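Local coordinates for DisA protein (Sorangium cellulosum, PDB 6CCA) that probably methylates a carbon of the growing polyketide chain on the disorazol assembly line, installing a gem-dimethyl group, at residues 177-182 and 186-191; 140-145 and 153-158; 133-138 and 160-165; 99-104 and 167-172. All blocks are in the same frame, centred on the assembly; numbering follows the deposited sequence.

Interaction 1 of 4, residues 177-182 and 186-191; sequences DVLFPQ and DLMGPL
L187 and M188 reach back to V178, L179, F180 and P181 across a short helix-loop-helix connection, between helix 175-179 and helix 189-192. The first helix breaks at F180, whose phi/psi of -121/78 starts the turn, and the hydroxyl of S184 bonds both P181 O and D186 N within it. At L187 one methyl does most of the work: CD1 lies 3.4 Å from V178 O and 4.0 Å from P181 CD, while the same side chain also packs on R156 and A160 of helix 152-163. M188 contributes two different surfaces. Its CG approaches F180 CE1 at 3.6 Å, the two side chains meeting nearly at right angles. The chain then bends at chi2 (-52°) and again at chi3, which together carry the terminal methyl CE to L179, where it sits 4.1 Å from CB and about equally far from both CD branches. No direct hydrogen bond crosses between the segments, but one water bridges them: it donates to L179 O at 2.6 Å and accepts from M188 N at 3.0 Å, linking a carbonyl near the end of the first helix to the backbone ahead of the second. Further along, L191 N bonds back to M188 O at 3.0 Å.

Interaction 2 of 4, residues 140-145 and 153-158; sequences RRMQQL and PYVRLL
M142 and V155 mark the closest backbone approach, 6.7 Å from CA to CA, between two helical segments that run broadly in opposite directions. V155 provides the link, and its two methyls divide the task. With CG1 anti to the backbone N (chi1 171°), that methyl meets M142, standing 3.7 Å from the M142 CG methylene and as far from its carbonyl oxygen. The other, CG2, comes 3.8 Å from L145 CB, one helical turn further on, so V155 faces two residues spaced three apart on the same helix. The interface is small, burying 139 Å² in all, and involves no hydrogen bond across it. L145 also serves its own helix: its CD2 lies over the centre of the R141 guanidinium, 3.7 Å above the plane. That flat group is held in turn by a bond from R141 NH1 to Q144 OE1, 3.0 Å long and fairly straight at 154°, although the donor stands above the amide carbonyl plane. F64 of helix 55-75 touches both R141 and L145, adding a third helix beside the pair. Together these features describe an apolar helical hairpin, helices 135-146 and 152-163 joined by a short connection and packed against a neighbouring helix.

Interaction 3 of 4, residues 133-138 and 160-165; sequences PKKHEV and ACYRRY
K135 and Y162 meet through their polar ends: the ammonium NZ stands 3.2 Å from Y162 OH, at the edge of the phenol and near the ring plane. The lysine crosses the tyrosine at about a right angle, and its bend at chi2 (87°) brings the outer chain round, with CE 3.9 Å from the hydroxyl oxygen Y162 OH. A water between the segments donates to K135 O at 2.9 Å and is hydrogen-bonded to Y162 OH at 3.0 Å. It thus connects the hydroxyl to the backbone of K135, whose ammonium lies close by. Further out, D75 of helix 55-75 has a weak hydrogen bond with Y162 OH and a long, weak ion pair with K135 NZ, while the Y162 ring stacks on W159 and packs against L68 and C71. At the start of helix 135-146, K134 NZ makes a 2.9 Å salt bridge to the syn lone pair of E137 OE1 and also bonds Y117 OH. The contact is narrow, with 94 Å² buried, and its polar character comes from the ammonium, hydroxyl and water that meet there. The ammonium would tend to lower the pKa of the phenol and the D75 carboxylate to raise it, so the two effects may partly offset.

Interaction 4 of 4, residues 99-104 and 167-172; sequences GRFGRL and ELLRGQ
F101 and L169 bring two helix ends together, with their CA atoms 6.9 Å apart: F101 occupies the N-cap position before helix 102-114, and L169 lies in the last turn of helix 165-169. That turn closes in a Schellman motif, where G171 has positive phi (70°), Q172 N bonds E167 O at 2.8 Å and G171 N bonds L168 O at 2.9 Å. The F101 side chain projects toward this end. Its CD2 lies 3.6 Å from L169 O, which sits at the ring edge near the plane, and its CE2 is 3.4 Å from L168 O, approached obliquely. The R100 CG methylene covers one face of the ring, 4.0 Å above its centre. On the apolar side, L169 has CG anti to the backbone N (chi1 -152°), and its CD1 meets L104 CD2 at 4.1 Å, with F101 CB slightly farther from the same methyl. L169 also has a backbone hydrogen bond with A98, and R100 a salt bridge with D352. Carbonyls at a helix C-terminus carry partial negative charge, so the slightly positive C-H rim of F101 probably makes a weakly polar, favourable contact with L169 O, supplementing the leucine packing.

How the interactions relate
Helix 152-163 ties the set together. Interactions 2 and 3, with centres 10 Å apart, both join it to helix 135-146, one along the pair and the other at its far end. In sequence, interaction 4 brackets interaction 3, which brackets interaction 2; interaction 1 follows all three. It nevertheless packs back on them, L187 against A160 and V178 against L168, with centres 15 to 19 Å away. Interactions 2 and 4 do not touch, their nearest atoms being about 8 Å apart. All four precede strand 226-231, a member of the mixed, largely parallel sheet expected of a class I methyltransferase, so all four belong to the mostly helical part of the chain that precedes the sheet in sequence.

Interaction 1 of 4, residues 177-182 and 186-191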
loop_
_atom_site.group_PDB
_atom_site.type_symbol
_atom_site.label_atom_id
_atom_site.label_comp_id
_atom_site.label_asym_id
_atom_site.label_seq_id
_atom_site.Cartn_x
_atom_site.Cartn_y
_atom_site.Cartn_z
ATOM N N ASP A 177 14.992 -0.301 11.406
ATOM C CA ASP A 177 15.376 0.312 12.716
ATOM C C ASP A 177 14.847 1.754 12.923
ATOM O O ASP A 177 14.652 2.248 14.044
ATOM C CB ASP A 177 16.870 0.400 12.850
ATOM C CG ASP A 177 17.553 -0.975 12.952
ATOM O OD1 ASP A 177 16.852 -2.012 12.953
ATOM O OD2 ASP A 177 18.798 -0.955 12.996
ATOM N N VAL A 178 14.656 2.463 11.825
ATOM C CA VAL A 178 14.120 3.819 11.933
ATOM C C VAL A 178 12.590 3.808 11.819
ATOM O O VAL A 178 11.882 4.520 12.544
ATOM C CB VAL A 178 14.742 4.681 10.828
ATOM C CG1 VAL A 178 14.193 6.104 10.898
ATOM C CG2 VAL A 178 16.265 4.658 10.938
ATOM N N LEU A 179 12.066 3.023 10.872
ATOM C CA LEU A 179 10.607 2.934 10.684
ATOM C C LEU A 179 9.922 2.139 11.809
ATOM O O LEU A 179 8.770 2.400 12.138
ATOM C CB LEU A 179 10.286 2.261 9.350
ATOM C CG LEU A 179 10.845 2.941 8.116
ATOM C CD1 LEU A 179 10.715 1.973 6.937
ATOM C CD2 LEU A 179 10.073 4.233 7.876
ATOM N N PHE A 180 10.652 1.187 12.407
ATOM C CA PHE A 180 10.155 0.427 13.582
ATOM C C PHE A 180 11.098 0.625 14.772
ATOM O O PHE A 180 11.924 -0.231 15.081
ATOM C CB PHE A 180 10.063 -1.050 13.191
ATOM C CG PHE A 180 9.137 -1.309 12.031
ATOM C CD1 PHE A 180 7.760 -1.383 12.230
ATOM C CD2 PHE A 180 9.632 -1.447 10.751
ATOM C CE1 PHE A 180 6.906 -1.619 11.181
ATOM C CE2 PHE A 180 8.791 -1.680 9.691
ATOM C CZ PHE A 180 7.424 -1.768 9.900
ATOM N N PRO A 181 10.998 1.779 15.437
ATOM C CA PRO A 181 12.065 2.068 16.400
ATOM C C PRO A 181 11.984 1.129 17.577
ATOM O O PRO A 181 10.889 0.904 18.127
ATOM C CB PRO A 181 11.795 3.492 16.862
ATOM C CG PRO A 181 10.403 3.845 16.343
ATOM C CD PRO A 181 10.150 2.952 15.156
ATOM N N GLN A 182 13.127 0.559 17.910
ATOM C CA GLN A 182 13.215 -0.428 18.973
ATOM C C GLN A 182 12.212 -1.516 18.762
ATOM O O GLN A 182 11.640 -1.998 19.722
ATOM C CB GLN A 182 12.957 0.203 20.326
ATOM C CG GLN A 182 14.186 0.845 20.894
ATOM C CD GLN A 182 14.313 2.281 20.480
ATOM O OE1 GLN A 182 13.314 3.000 20.350
ATOM N NE2 GLN A 182 15.545 2.713 20.267
ATOM N N ASP A 186 5.383 2.243 17.012
ATOM C CA ASP A 186 5.122 3.608 17.435
ATOM C C ASP A 186 4.894 4.588 16.267
ATOM O O ASP A 186 4.158 5.601 16.405
ATOM C CB ASP A 186 6.307 4.103 18.288
ATOM C CG ASP A 186 6.449 3.314 19.602
ATOM O OD1 ASP A 186 5.703 2.319 19.811
ATOM O OD2 ASP A 186 7.312 3.725 20.393
ATOM N N LEU A 187 5.620 4.355 15.192
ATOM C CA LEU A 187 5.507 5.243 13.998
ATOM C C LEU A 187 4.606 4.676 12.924
ATOM O O LEU A 187 3.894 5.444 12.249
ATOM C CB LEU A 187 6.878 5.464 13.337
ATOM C CG LEU A 187 7.853 6.324 14.118
ATOM C CD1 LEU A 187 9.174 6.408 13.339
ATOM C CD2 LEU A 187 7.311 7.726 14.325
ATOM N N MET A 188 4.706 3.364 12.669
ATOM C CA MET A 188 3.898 2.752 11.578
ATOM C C MET A 188 2.449 2.518 11.965
ATOM O O MET A 188 1.532 2.656 11.149
ATOM C CB MET A 188 4.533 1.475 11.035
ATOM C CG MET A 188 5.777 1.689 10.174
ATOM S SD MET A 188 5.646 2.878 8.784
ATOM C CE MET A 188 6.637 1.977 7.592
ATOM N N GLY A 189 2.225 2.221 13.229
ATOM C CA GLY A 189 0.912 1.838 13.711
ATOM C C GLY A 189 -0.067 2.955 13.413
ATOM O O GLY A 189 -1.095 2.712 12.766
ATOM N N PRO A 190 0.264 4.180 13.843
ATOM C CA PRO A 190 -0.651 5.294 13.615
ATOM C C PRO A 190 -0.908 5.647 12.138
ATOM O O PRO A 190 -1.809 6.485 11.871
ATOM C CB PRO A 190 0.015 6.466 14.349
ATOM C CG PRO A 190 0.937 5.814 15.364
ATOM C CD PRO A 190 1.377 4.549 14.750
ATOM N N LEU A 191 -0.132 5.099 11.234
ATOM C CA LEU A 191 -0.295 5.328 9.813
ATOM C C LEU A 191 -1.401 4.462 9.249
ATOM O O LEU A 191 -2.161 4.879 8.438
ATOM C CB LEU A 191 0.963 4.975 9.075
ATOM C CG LEU A 191 1.627 5.980 8.184
ATOM C CD1 LEU A 191 2.155 7.093 9.011
ATOM C CD2 LEU A 191 2.774 5.295 7.483
HETATM O O HOH W 1 6.944 1.772 13.912
#

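Interaction 2 of 4, residues 140-145 and 153-158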
loop_
_atom_site.group_PDB
_atom_site.type_symbol
_atom_site.label_atom_id
_atom_site.label_comp_id
_atom_site.label_asym_id
_atom_site.label_seq_id
_atom_site.Cartn_x
_atom_site.Cartn_y
_atom_site.Cartn_z
ATOM N N ARG A 140 10.160 24.423 10.916
ATOM C CA ARG A 140 8.961 25.214 11.222
ATOM C C ARG A 140 7.779 24.621 10.512
ATOM O O ARG A 140 6.693 24.466 11.081
ATOM C CB ARG A 140 9.098 26.725 10.860
ATOM C CG ARG A 140 10.045 27.518 11.779
ATOM C CD ARG A 140 10.179 29.066 11.497
ATOM N NE ARG A 140 10.995 29.384 10.280
ATOM C CZ ARG A 140 12.302 29.704 10.230
ATOM N NH1 ARG A 140 13.051 29.813 11.332
ATOM N NH2 ARG A 140 12.864 29.913 9.049
ATOM N N ARG A 141 7.947 24.282 9.243
ATOM C CA ARG A 141 6.801 23.711 8.447
ATOM C C ARG A 141 6.322 22.409 8.980
ATOM O O ARG A 141 5.125 22.180 9.044
ATOM C CB ARG A 141 7.181 23.570 6.965
ATOM C CG ARG A 141 6.038 23.227 6.009
ATOM C CD ARG A 141 4.904 24.187 6.217
ATOM N NE ARG A 141 3.870 23.969 5.205
ATOM C CZ ARG A 141 2.657 24.530 5.287
ATOM N NH1 ARG A 141 2.332 25.244 6.379
ATOM N NH2 ARG A 141 1.757 24.304 4.329
ATOM N N MET A 142 7.245 21.567 9.410
ATOM C CA MET A 142 6.942 20.315 10.076
ATOM C C MET A 142 6.025 20.557 11.270
ATOM O O MET A 142 5.022 19.866 11.454
ATOM C CB MET A 142 8.247 19.634 10.546
ATOM C CG MET A 142 8.017 18.294 11.239
ATOM S SD MET A 142 7.559 18.362 12.969
ATOM C CE MET A 142 9.107 18.960 13.730
ATOM N N GLN A 143 6.346 21.545 12.112
ATOM C CA GLN A 143 5.515 21.790 13.304
ATOM C C GLN A 143 4.114 22.261 12.953
ATOM O O GLN A 143 3.131 21.808 13.568
ATOM C CB GLN A 143 6.152 22.855 14.221
ATOM C CG GLN A 143 7.420 22.317 14.854
ATOM C CD GLN A 143 7.783 23.052 16.156
ATOM O OE1 GLN A 143 6.874 23.426 16.919
ATOM N NE2 GLN A 143 9.097 23.230 16.431
ATOM N N GLN A 144 4.039 23.087 11.925
ATOM C CA GLN A 144 2.733 23.550 11.409
ATOM C C GLN A 144 1.880 22.389 10.892
ATOM O O GLN A 144 0.712 22.279 11.190
ATOM C CB GLN A 144 2.967 24.533 10.292
ATOM C CG GLN A 144 3.642 25.812 10.748
ATOM C CD GLN A 144 3.963 26.768 9.647
ATOM O OE1 GLN A 144 4.064 26.425 8.477
ATOM N NE2 GLN A 144 4.209 28.031 10.042
ATOM N N LEU A 145 2.514 21.476 10.130
ATOM C CA LEU A 145 1.765 20.389 9.521
ATOM C C LEU A 145 1.429 19.346 10.522
ATOM O O LEU A 145 0.392 18.699 10.383
ATOM C CB LEU A 145 2.466 19.869 8.292
ATOM C CG LEU A 145 2.617 20.829 7.132
ATOM C CD1 LEU A 145 3.302 20.126 5.939
ATOM C CD2 LEU A 145 1.256 21.367 6.679
ATOM N N PRO A 153 0.440 11.792 11.533
ATOM C CA PRO A 153 1.321 10.613 11.634
ATOM C C PRO A 153 2.256 10.432 10.454
ATOM O O PRO A 153 3.342 9.888 10.618
ATOM C CB PRO A 153 0.354 9.439 11.712
ATOM C CG PRO A 153 -0.937 9.995 11.183
ATOM C CD PRO A 153 -0.983 11.412 11.564
ATOM N N TYR A 154 1.849 10.967 9.297
ATOM C CA TYR A 154 2.703 10.975 8.110
ATOM C C TYR A 154 3.871 11.964 8.324
ATOM O O TYR A 154 5.023 11.633 8.025
ATOM C CB TYR A 154 1.904 11.357 6.865
ATOM C CG TYR A 154 0.702 10.440 6.629
ATOM C CD1 TYR A 154 -0.491 10.646 7.320
ATOM C CD2 TYR A 154 0.745 9.425 5.741
ATOM C CE1 TYR A 154 -1.556 9.824 7.199
ATOM C CE2 TYR A 154 -0.333 8.543 5.590
ATOM C CZ TYR A 154 -1.497 8.758 6.307
ATOM O OH TYR A 154 -2.651 7.965 6.218
ATOM N N VAL A 155 3.566 13.127 8.873
ATOM C CA VAL A 155 4.577 14.158 9.160
ATOM C C VAL A 155 5.597 13.580 10.156
ATOM O O VAL A 155 6.822 13.652 9.970
ATOM C CB VAL A 155 3.942 15.440 9.702
ATOM C CG1 VAL A 155 4.986 16.417 10.198
ATOM C CG2 VAL A 155 3.108 16.096 8.605
ATOM N N ARG A 156 5.066 12.978 11.216
ATOM C CA ARG A 156 5.889 12.341 12.234
ATOM C C ARG A 156 6.852 11.331 11.618
ATOM O O ARG A 156 8.057 11.382 11.867
ATOM C CB ARG A 156 5.009 11.657 13.283
ATOM C CG ARG A 156 4.502 12.587 14.372
ATOM C CD ARG A 156 3.922 11.806 15.539
ATOM N NE ARG A 156 4.931 10.986 16.205
ATOM C CZ ARG A 156 4.944 9.657 16.188
ATOM N NH1 ARG A 156 3.998 8.992 15.537
ATOM N NH2 ARG A 156 5.901 8.993 16.821
ATOM N N LEU A 157 6.321 10.414 10.815
ATOM C CA LEU A 157 7.153 9.404 10.184
ATOM C C LEU A 157 8.245 10.050 9.277
ATOM O O LEU A 157 9.377 9.611 9.256
ATOM C CB LEU A 157 6.284 8.467 9.349
ATOM C CG LEU A 157 7.123 7.429 8.583
ATOM C CD1 LEU A 157 7.987 6.649 9.555
ATOM C CD2 LEU A 157 6.262 6.446 7.774
ATOM N N LEU A 158 7.849 11.013 8.422
ATOM C CA LEU A 158 8.839 11.666 7.557
ATOM C C LEU A 158 9.917 12.335 8.377
ATOM O O LEU A 158 11.081 12.311 8.008
ATOM C CB LEU A 158 8.188 12.711 6.691
ATOM C CG LEU A 158 7.334 12.187 5.564
ATOM C CD1 LEU A 158 6.850 13.354 4.775
ATOM C CD2 LEU A 158 8.189 11.327 4.610
#

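Interaction 3 of 4, residues 133-138 and 160-165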
loop_
_atom_site.group_PDB
_atom_site.type_symbol
_atom_site.label_atom_id
_atom_site.label_comp_id
_atom_site.label_asym_id
_atom_site.label_seq_id
_atom_site.Cartn_x
_atom_site.Cartn_y
_atom_site.Cartn_z
ATOM N N PRO A 133 18.704 27.939 1.716
ATOM C CA PRO A 133 18.936 27.061 2.879
ATOM C C PRO A 133 17.590 26.665 3.489
ATOM O O PRO A 133 16.790 27.502 3.860
ATOM C CB PRO A 133 19.803 27.930 3.841
ATOM C CG PRO A 133 20.414 28.990 2.889
ATOM C CD PRO A 133 19.211 29.305 2.028
ATOM N N LYS A 134 17.315 25.362 3.482
ATOM C CA LYS A 134 16.009 24.880 3.907
ATOM C C LYS A 134 15.908 24.478 5.394
ATOM O O LYS A 134 14.793 24.351 5.915
ATOM C CB LYS A 134 15.596 23.670 3.032
ATOM C CG LYS A 134 15.315 24.083 1.608
ATOM C CD LYS A 134 14.037 24.893 1.596
ATOM C CE LYS A 134 13.746 25.553 0.283
ATOM N NZ LYS A 134 12.364 26.171 0.259
ATOM N N LYS A 135 17.038 24.329 6.059
ATOM C CA LYS A 135 17.096 23.767 7.467
ATOM C C LYS A 135 16.010 24.310 8.403
ATOM O O LYS A 135 15.183 23.553 8.975
ATOM C CB LYS A 135 18.496 24.053 8.071
ATOM C CG LYS A 135 18.796 23.414 9.438
ATOM C CD LYS A 135 19.366 22.005 9.299
ATOM C CE LYS A 135 19.417 21.275 10.629
ATOM N NZ LYS A 135 19.719 19.822 10.471
ATOM N N HIS A 136 15.962 25.634 8.560
ATOM C CA HIS A 136 15.048 26.219 9.510
ATOM C C HIS A 136 13.617 26.204 9.006
ATOM O O HIS A 136 12.684 25.932 9.776
ATOM C CB HIS A 136 15.543 27.635 9.939
ATOM C CG HIS A 136 16.911 27.587 10.593
ATOM N ND1 HIS A 136 18.025 28.204 10.054
ATOM C CD2 HIS A 136 17.357 26.912 11.689
ATOM C CE1 HIS A 136 19.087 27.933 10.792
ATOM N NE2 HIS A 136 18.709 27.156 11.797
ATOM N N GLU A 137 13.440 26.516 7.744
ATOM C CA GLU A 137 12.132 26.543 7.114
ATOM C C GLU A 137 11.387 25.212 7.295
ATOM O O GLU A 137 10.201 25.188 7.657
ATOM C CB GLU A 137 12.253 26.748 5.612
ATOM C CG GLU A 137 12.049 28.141 5.066
ATOM C CD GLU A 137 12.444 28.160 3.571
ATOM O OE1 GLU A 137 11.844 27.377 2.790
ATOM O OE2 GLU A 137 13.409 28.874 3.198
ATOM N N VAL A 138 12.064 24.150 6.955
ATOM C CA VAL A 138 11.417 22.799 7.030
ATOM C C VAL A 138 11.066 22.385 8.425
ATOM O O VAL A 138 10.008 21.797 8.641
ATOM C CB VAL A 138 12.153 21.646 6.263
ATOM C CG1 VAL A 138 12.302 22.027 4.807
ATOM C CG2 VAL A 138 13.475 21.218 6.925
ATOM N N ALA A 160 10.978 11.503 11.409
ATOM C CA ALA A 160 11.854 10.468 11.962
ATOM C C ALA A 160 12.849 9.970 10.897
ATOM O O ALA A 160 14.025 9.734 11.179
ATOM C CB ALA A 160 11.028 9.307 12.552
ATOM N N CYS A 161 12.393 9.823 9.672
ATOM C CA CYS A 161 13.269 9.373 8.597
ATOM C C CYS A 161 14.282 10.497 8.306
ATOM O O CYS A 161 15.463 10.238 8.151
ATOM C CB CYS A 161 12.479 9.093 7.327
ATOM S SG CYS A 161 11.488 7.564 7.446
ATOM N N TYR A 162 13.774 11.739 8.207
ATOM C CA TYR A 162 14.609 12.937 7.955
ATOM C C TYR A 162 15.834 12.984 8.867
ATOM O O TYR A 162 17.021 13.135 8.442
ATOM C CB TYR A 162 13.798 14.228 8.071
ATOM C CG TYR A 162 14.730 15.409 8.235
ATOM C CD1 TYR A 162 15.409 15.906 7.167
ATOM C CD2 TYR A 162 14.935 16.002 9.455
ATOM C CE1 TYR A 162 16.315 16.945 7.297
ATOM C CE2 TYR A 162 15.864 17.022 9.628
ATOM C CZ TYR A 162 16.545 17.506 8.539
ATOM O OH TYR A 162 17.490 18.509 8.658
ATOM N N ARG A 163 15.555 12.792 10.143
ATOM C CA ARG A 163 16.651 12.857 11.119
ATOM C C ARG A 163 17.751 11.864 10.883
ATOM O O ARG A 163 18.911 12.119 11.311
ATOM C CB ARG A 163 16.115 12.791 12.548
ATOM C CG ARG A 163 15.224 13.959 12.929
ATOM C CD ARG A 163 14.756 13.898 14.392
ATOM N NE ARG A 163 15.853 14.293 15.277
ATOM C CZ ARG A 163 16.368 13.560 16.220
ATOM N NH1 ARG A 163 15.873 12.365 16.482
ATOM N NH2 ARG A 163 17.371 14.071 16.996
ATOM N N ARG A 164 17.471 10.719 10.266
ATOM C CA ARG A 164 18.486 9.739 10.041
ATOM C C ARG A 164 18.777 9.517 8.616
ATOM O O ARG A 164 19.420 8.482 8.236
ATOM C CB ARG A 164 18.006 8.393 10.640
ATOM C CG ARG A 164 17.595 8.511 12.082
ATOM C CD ARG A 164 18.776 8.682 12.970
ATOM N NE ARG A 164 19.768 7.603 12.849
ATOM C CZ ARG A 164 19.665 6.401 13.427
ATOM N NH1 ARG A 164 18.605 6.045 14.125
ATOM N NH2 ARG A 164 20.664 5.546 13.308
ATOM N N TYR A 165 18.270 10.403 7.748
ATOM C CA TYR A 165 18.274 10.093 6.281
ATOM C C TYR A 165 19.674 9.862 5.672
ATOM O O TYR A 165 19.864 8.935 4.898
ATOM C CB TYR A 165 17.474 11.143 5.440
ATOM C CG TYR A 165 16.573 10.454 4.397
ATOM C CD1 TYR A 165 17.063 10.131 3.118
ATOM C CD2 TYR A 165 15.249 10.103 4.713
ATOM C CE1 TYR A 165 16.261 9.495 2.214
ATOM C CE2 TYR A 165 14.411 9.453 3.793
ATOM C CZ TYR A 165 14.916 9.168 2.544
ATOM O OH TYR A 165 14.119 8.505 1.630
HETATM O O HOH W 2 15.781 20.810 9.474
#

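Interaction 4 of 4, residues 99-104 and 167-172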
loop_
_atom_site.group_PDB
_atom_site.type_symbol
_atom_site.label_atom_id
_atom_site.label_comp_id
_atom_site.label_asym_id
_atom_site.label_seq_id
_atom_site.Cartn_x
_atom_site.Cartn_y
_atom_site.Cartn_z
ATOM N N GLY A 99 24.327 0.967 -3.039
ATOM C CA GLY A 99 23.967 0.420 -4.305
ATOM C C GLY A 99 22.492 0.100 -4.418
ATOM O O GLY A 99 21.888 0.402 -5.445
ATOM N N ARG A 100 21.889 -0.503 -3.382
ATOM C CA ARG A 100 20.488 -0.920 -3.501
ATOM C C ARG A 100 19.535 0.304 -3.644
ATOM O O ARG A 100 18.355 0.143 -4.038
ATOM C CB ARG A 100 20.050 -1.795 -2.331
ATOM C CG ARG A 100 19.900 -1.031 -1.030
ATOM C CD ARG A 100 19.027 -1.735 0.001
ATOM N NE ARG A 100 19.784 -2.034 1.207
ATOM C CZ ARG A 100 19.415 -2.932 2.120
ATOM N NH1 ARG A 100 18.281 -3.629 1.985
ATOM N NH2 ARG A 100 20.188 -3.143 3.182
ATOM N N PHE A 101 20.055 1.490 -3.326
ATOM C CA PHE A 101 19.370 2.795 -3.567
ATOM C C PHE A 101 19.703 3.647 -4.812
ATOM O O PHE A 101 19.364 4.854 -4.885
ATOM C CB PHE A 101 19.528 3.648 -2.286
ATOM C CG PHE A 101 18.859 3.038 -1.093
ATOM C CD1 PHE A 101 17.571 2.477 -1.213
ATOM C CD2 PHE A 101 19.488 3.001 0.120
ATOM C CE1 PHE A 101 16.928 1.919 -0.124
ATOM C CE2 PHE A 101 18.859 2.450 1.218
ATOM C CZ PHE A 101 17.571 1.915 1.104
ATOM N N GLY A 102 20.308 3.033 -5.818
ATOM C CA GLY A 102 20.454 3.683 -7.079
ATOM C C GLY A 102 19.181 4.245 -7.669
ATOM O O GLY A 102 19.158 5.417 -8.093
ATOM N N ARG A 103 18.133 3.408 -7.766
ATOM C CA ARG A 103 16.885 3.821 -8.393
ATOM C C ARG A 103 16.162 4.812 -7.396
ATOM O O ARG A 103 15.628 5.807 -7.841
ATOM C CB ARG A 103 15.961 2.631 -8.724
ATOM C CG ARG A 103 16.435 1.757 -9.877
ATOM C CD ARG A 103 15.587 0.505 -10.029
ATOM N NE ARG A 103 15.883 -0.436 -8.954
ATOM C CZ ARG A 103 15.234 -1.576 -8.735
ATOM N NH1 ARG A 103 14.210 -1.939 -9.500
ATOM N NH2 ARG A 103 15.592 -2.318 -7.712
ATOM N N LEU A 104 16.231 4.581 -6.095
ATOM C CA LEU A 104 15.637 5.602 -5.178
ATOM C C LEU A 104 16.307 7.001 -5.435
ATOM O O LEU A 104 15.667 8.022 -5.545
ATOM C CB LEU A 104 15.832 5.195 -3.721
ATOM C CG LEU A 104 15.255 6.181 -2.655
ATOM C CD1 LEU A 104 13.828 6.556 -2.921
ATOM C CD2 LEU A 104 15.475 5.609 -1.259
ATOM N N GLU A 167 22.366 8.590 7.020
ATOM C CA GLU A 167 22.601 7.167 7.334
ATOM C C GLU A 167 21.787 6.142 6.562
ATOM O O GLU A 167 22.315 5.140 6.132
ATOM C CB GLU A 167 22.423 6.928 8.806
ATOM C CG GLU A 167 23.430 7.694 9.665
ATOM C CD GLU A 167 22.931 7.783 11.074
ATOM O OE1 GLU A 167 23.242 6.834 11.835
ATOM O OE2 GLU A 167 22.156 8.725 11.415
ATOM N N LEU A 168 20.501 6.388 6.388
ATOM C CA LEU A 168 19.630 5.504 5.669
ATOM C C LEU A 168 20.131 5.323 4.241
ATOM O O LEU A 168 20.245 4.216 3.728
ATOM C CB LEU A 168 18.192 6.057 5.679
ATOM C CG LEU A 168 17.465 5.864 7.020
ATOM C CD1 LEU A 168 16.210 6.664 7.088
ATOM C CD2 LEU A 168 17.088 4.405 7.264
ATOM N N LEU A 169 20.413 6.441 3.598
ATOM C CA LEU A 169 20.667 6.455 2.188
ATOM C C LEU A 169 22.031 5.840 1.879
ATOM O O LEU A 169 22.188 5.199 0.823
ATOM C CB LEU A 169 20.606 7.898 1.706
ATOM C CG LEU A 169 20.208 8.237 0.309
ATOM C CD1 LEU A 169 19.020 7.430 -0.193
ATOM C CD2 LEU A 169 19.986 9.755 0.254
ATOM N N ARG A 170 22.977 6.018 2.805
ATOM C CA ARG A 170 24.279 5.391 2.736
ATOM C C ARG A 170 24.211 3.924 3.146
ATOM O O ARG A 170 25.198 3.263 3.040
ATOM C CB ARG A 170 25.282 6.101 3.639
ATOM C CG ARG A 170 25.668 7.479 3.158
ATOM C CD ARG A 170 26.291 8.373 4.207
ATOM N NE ARG A 170 26.627 9.626 3.510
ATOM C CZ ARG A 170 26.679 10.861 4.008
ATOM N NH1 ARG A 170 26.426 11.110 5.261
ATOM N NH2 ARG A 170 26.993 11.873 3.206
ATOM N N GLY A 171 23.060 3.433 3.606
ATOM C CA GLY A 171 22.923 2.041 4.064
ATOM C C GLY A 171 23.661 1.775 5.366
ATOM O O GLY A 171 23.945 0.622 5.689
ATOM N N GLN A 172 23.969 2.840 6.109
ATOM C CA GLN A 172 24.679 2.719 7.358
ATOM C C GLN A 172 23.730 2.397 8.515
ATOM O O GLN A 172 24.182 2.170 9.622
ATOM C CB GLN A 172 25.342 4.010 7.740
ATOM C CG GLN A 172 26.201 4.750 6.746
ATOM C CD GLN A 172 26.677 6.055 7.376
ATOM O OE1 GLN A 172 26.187 7.138 7.089
ATOM N NE2 GLN A 172 27.586 5.936 8.304
#